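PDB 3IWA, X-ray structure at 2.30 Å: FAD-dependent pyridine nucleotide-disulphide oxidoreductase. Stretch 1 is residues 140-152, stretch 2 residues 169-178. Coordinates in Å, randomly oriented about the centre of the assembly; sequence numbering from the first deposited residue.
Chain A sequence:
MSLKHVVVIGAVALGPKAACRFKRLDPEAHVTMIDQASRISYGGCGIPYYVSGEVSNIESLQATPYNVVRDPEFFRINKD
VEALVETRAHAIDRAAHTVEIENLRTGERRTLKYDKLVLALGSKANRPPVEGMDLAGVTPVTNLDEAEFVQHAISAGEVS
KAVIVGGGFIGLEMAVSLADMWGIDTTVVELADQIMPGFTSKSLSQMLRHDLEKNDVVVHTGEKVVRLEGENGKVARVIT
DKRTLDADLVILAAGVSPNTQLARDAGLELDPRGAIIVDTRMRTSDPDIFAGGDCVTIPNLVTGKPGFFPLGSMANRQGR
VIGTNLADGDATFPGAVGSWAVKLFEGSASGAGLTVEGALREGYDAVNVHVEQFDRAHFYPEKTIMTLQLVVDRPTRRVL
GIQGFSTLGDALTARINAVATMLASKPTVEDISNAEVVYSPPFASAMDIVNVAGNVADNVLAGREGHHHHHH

Stretch 1 140-152: PVTNLDEAEFVQH
Stretch 2, residues 169-178: FIGLEMAVSL

How do the two stretches lie against each other? Residues 144-152 and 169-178 are both helical, and the helices run in nearly the same direction, 23° apart, with axes 10.5 Å apart at closest approach. The register pairs CA of Leu144 with CA of Ile170 at 6.9 Å, CA of Ala147 with CA of Met174 at 6.8 Å, and CA of Gln151 with CA of Leu178 at 7.0 Å. The contact buries 444 Å² in all.

How does the first stretch enter the contact? Asn143, extended (phi/psi -159/165), caps its helix: with chi1 at 66° (p), its OD1 accepts from Glu146 N at 2.7 Å. Glu146, its chi1 between wells at -127°, reaches back so that OE2 accepts from Thr142 N at 3.1 Å. Just before this cap, Val141 points its side chain toward the second helix.

Which side chain fills the space beside that turn? Ile170, in the m,m rotamer, points toward the first stretch. Its CG2 lies 3.7 Å from Val141 CG1, with Val141 at chi1 t, and its CD1 lies 3.9 Å from Leu144 CD2. Branching at CB lets Ile170 meet both apolar neighbours. Leu144 starts sideways, but its m,t rotamer brings its end nearer.

How is the middle packed? Met174 leaves its helix sideways; chi1 -76° and chi2 -75° (both m), with chi3 at -17°, fold its flexible thioether inward. Its SD sits 4.1 Å from Ala147 CB and its CE 4.3 Å from Val150 CG1. The small Ala147 suits this close approach.

What happens at the polar end? Gln151 (m,t, chi3 26°) extends its amide until NE2 is 2.9 Å from Ser177 OG, but the angle is poor and no hydrogen bond forms. Ser177, at chi1 -74° (m), instead bonds weakly from OG to Glu173 O at 3.2 Å. Packing, not hydrogen bonding, joins the stretches.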

# COMPACT_ATOMS: atom_id res chain seq x y z
N PRO A 140 -29.35 1.10 -18.70
CA PRO A 140 -27.93 1.36 -18.77
C PRO A 140 -27.44 1.72 -17.39
O PRO A 140 -28.15 2.40 -16.66
CB PRO A 140 -27.84 2.59 -19.68
CG PRO A 140 -29.08 3.37 -19.36
CD PRO A 140 -30.14 2.30 -19.04
N VAL A 141 -26.26 1.24 -17.02
CA VAL A 141 -25.60 1.68 -15.78
C VAL A 141 -24.12 1.96 -16.09
O VAL A 141 -23.36 1.04 -16.34
CB VAL A 141 -25.76 0.63 -14.66
CG1 VAL A 141 -24.99 1.04 -13.41
CG2 VAL A 141 -27.25 0.41 -14.38
N THR A 142 -23.75 3.24 -16.13
CA THR A 142 -22.41 3.67 -16.59
C THR A 142 -21.44 4.01 -15.46
O THR A 142 -20.27 4.28 -15.71
CB THR A 142 -22.49 4.92 -17.51
OG1 THR A 142 -22.96 6.07 -16.75
CG2 THR A 142 -23.38 4.66 -18.73
N ASN A 143 -21.93 4.05 -14.24
CA ASN A 143 -21.09 4.39 -13.10
C ASN A 143 -21.72 3.88 -11.79
O ASN A 143 -22.90 3.51 -11.74
CB ASN A 143 -20.81 5.91 -13.05
CG ASN A 143 -22.06 6.75 -12.79
OD1 ASN A 143 -22.73 6.57 -11.77
ND2 ASN A 143 -22.36 7.68 -13.69
N LEU A 144 -20.90 3.87 -10.75
CA LEU A 144 -21.26 3.31 -9.46
C LEU A 144 -22.40 4.05 -8.78
O LEU A 144 -23.17 3.45 -8.02
CB LEU A 144 -20.03 3.34 -8.52
CG LEU A 144 -19.03 2.23 -8.73
CD1 LEU A 144 -18.05 2.22 -7.54
CD2 LEU A 144 -19.79 0.88 -8.81
N ASP A 145 -22.50 5.36 -9.02
CA ASP A 145 -23.62 6.15 -8.52
C ASP A 145 -24.91 5.71 -9.15
O ASP A 145 -25.93 5.60 -8.49
CB ASP A 145 -23.44 7.65 -8.81
CG ASP A 145 -22.45 8.33 -7.87
OD1 ASP A 145 -21.97 7.66 -6.91
OD2 ASP A 145 -22.17 9.53 -8.10
N GLU A 146 -24.86 5.48 -10.46
CA GLU A 146 -26.02 4.98 -11.21
C GLU A 146 -26.41 3.59 -10.67
O GLU A 146 -27.58 3.27 -10.55
CB GLU A 146 -25.69 4.90 -12.70
CG GLU A 146 -26.65 5.59 -13.63
CD GLU A 146 -25.95 6.02 -14.91
OE1 GLU A 146 -25.27 7.07 -14.90
OE2 GLU A 146 -26.06 5.30 -15.92
N ALA A 147 -25.39 2.78 -10.39
CA ALA A 147 -25.56 1.43 -9.85
C ALA A 147 -26.36 1.47 -8.54
O ALA A 147 -27.36 0.76 -8.39
CB ALA A 147 -24.20 0.78 -9.62
N GLU A 148 -25.91 2.32 -7.62
CA GLU A 148 -26.58 2.52 -6.33
C GLU A 148 -28.03 3.01 -6.49
O GLU A 148 -28.92 2.53 -5.78
CB GLU A 148 -25.76 3.49 -5.44
N PHE A 149 -28.26 3.94 -7.42
CA PHE A 149 -29.61 4.40 -7.77
C PHE A 149 -30.54 3.24 -8.15
O PHE A 149 -31.61 3.08 -7.55
CB PHE A 149 -29.56 5.42 -8.91
CG PHE A 149 -30.92 5.79 -9.46
CD1 PHE A 149 -31.75 6.68 -8.78
CD2 PHE A 149 -31.37 5.25 -10.67
CE1 PHE A 149 -33.01 7.03 -9.28
CE2 PHE A 149 -32.63 5.59 -11.19
CZ PHE A 149 -33.45 6.48 -10.49
N VAL A 150 -30.14 2.46 -9.15
CA VAL A 150 -30.97 1.31 -9.60
C VAL A 150 -31.24 0.36 -8.42
O VAL A 150 -32.38 -0.03 -8.21
CB VAL A 150 -30.32 0.55 -10.80
CG1 VAL A 150 -30.93 -0.85 -10.99
CG2 VAL A 150 -30.44 1.37 -12.07
N GLN A 151 -30.20 0.05 -7.65
CA GLN A 151 -30.31 -0.89 -6.51
C GLN A 151 -31.34 -0.45 -5.47
O GLN A 151 -32.08 -1.28 -4.94
CB GLN A 151 -28.95 -1.07 -5.81
CG GLN A 151 -27.99 -1.97 -6.54
CD GLN A 151 -26.54 -1.85 -6.06
OE1 GLN A 151 -26.27 -1.48 -4.91
NE2 GLN A 151 -25.61 -2.17 -6.94
N HIS A 152 -31.38 0.86 -5.18
CA HIS A 152 -32.31 1.42 -4.17
C HIS A 152 -33.66 1.85 -4.76
O HIS A 152 -34.56 2.23 -4.01
CB HIS A 152 -31.64 2.57 -3.37
CG HIS A 152 -30.52 2.10 -2.48
ND1 HIS A 152 -29.33 1.60 -2.97
CD2 HIS A 152 -30.41 2.05 -1.13
CE1 HIS A 152 -28.53 1.26 -1.97
NE2 HIS A 152 -29.16 1.52 -0.84
N PHE A 169 -16.61 -4.48 -14.00
CA PHE A 169 -16.71 -3.98 -12.64
C PHE A 169 -18.18 -3.70 -12.30
O PHE A 169 -18.70 -4.18 -11.30
CB PHE A 169 -15.81 -2.73 -12.41
N ILE A 170 -18.85 -2.95 -13.15
CA ILE A 170 -20.25 -2.59 -12.95
C ILE A 170 -21.16 -3.83 -12.97
O ILE A 170 -21.94 -4.07 -12.05
CB ILE A 170 -20.70 -1.60 -14.05
CG1 ILE A 170 -19.93 -0.28 -13.90
CG2 ILE A 170 -22.19 -1.32 -13.96
CD1 ILE A 170 -20.24 0.46 -12.65
N GLY A 171 -21.05 -4.63 -14.02
CA GLY A 171 -21.86 -5.84 -14.11
C GLY A 171 -21.77 -6.72 -12.87
O GLY A 171 -22.78 -7.16 -12.33
N LEU A 172 -20.56 -6.97 -12.40
CA LEU A 172 -20.40 -7.91 -11.31
C LEU A 172 -20.93 -7.32 -10.03
O LEU A 172 -21.57 -8.02 -9.28
CB LEU A 172 -18.94 -8.32 -11.14
CG LEU A 172 -18.28 -9.13 -12.25
CD1 LEU A 172 -17.12 -9.89 -11.61
CD2 LEU A 172 -19.25 -10.08 -12.88
N GLU A 173 -20.67 -6.04 -9.78
CA GLU A 173 -21.22 -5.39 -8.57
C GLU A 173 -22.76 -5.44 -8.57
O GLU A 173 -23.36 -5.65 -7.53
CB GLU A 173 -20.75 -3.93 -8.41
CG GLU A 173 -19.22 -3.71 -8.37
CD GLU A 173 -18.68 -3.59 -6.96
OE1 GLU A 173 -18.77 -4.59 -6.19
OE2 GLU A 173 -18.16 -2.49 -6.61
N MET A 174 -23.37 -5.23 -9.74
CA MET A 174 -24.82 -5.29 -9.86
C MET A 174 -25.29 -6.74 -9.65
O MET A 174 -26.28 -6.96 -8.96
CB MET A 174 -25.32 -4.77 -11.22
CG MET A 174 -25.31 -3.24 -11.39
SD MET A 174 -26.62 -2.35 -10.53
CE MET A 174 -27.78 -3.64 -10.15
N ALA A 175 -24.58 -7.70 -10.23
CA ALA A 175 -24.97 -9.12 -10.05
C ALA A 175 -25.15 -9.45 -8.58
O ALA A 175 -26.16 -10.00 -8.16
CB ALA A 175 -23.92 -10.06 -10.65
N VAL A 176 -24.11 -9.09 -7.82
CA VAL A 176 -24.01 -9.36 -6.39
C VAL A 176 -25.11 -8.61 -5.62
O VAL A 176 -25.81 -9.21 -4.85
CB VAL A 176 -22.61 -8.95 -5.87
CG1 VAL A 176 -22.57 -8.97 -4.34
CG2 VAL A 176 -21.54 -9.87 -6.46
N SER A 177 -25.29 -7.33 -5.88
CA SER A 177 -26.32 -6.55 -5.21
C SER A 177 -27.72 -7.08 -5.42
O SER A 177 -28.49 -7.18 -4.46
CB SER A 177 -26.31 -5.11 -5.70
OG SER A 177 -25.20 -4.42 -5.18
N LEU A 178 -28.06 -7.37 -6.67
CA LEU A 178 -29.39 -7.84 -6.99
C LEU A 178 -29.64 -9.19 -6.31
O LEU A 178 -30.68 -9.36 -5.69
CB LEU A 178 -29.63 -7.94 -8.51
CG LEU A 178 -29.52 -6.63 -9.32
CD1 LEU A 178 -29.76 -6.85 -10.80
CD2 LEU A 178 -30.47 -5.58 -8.78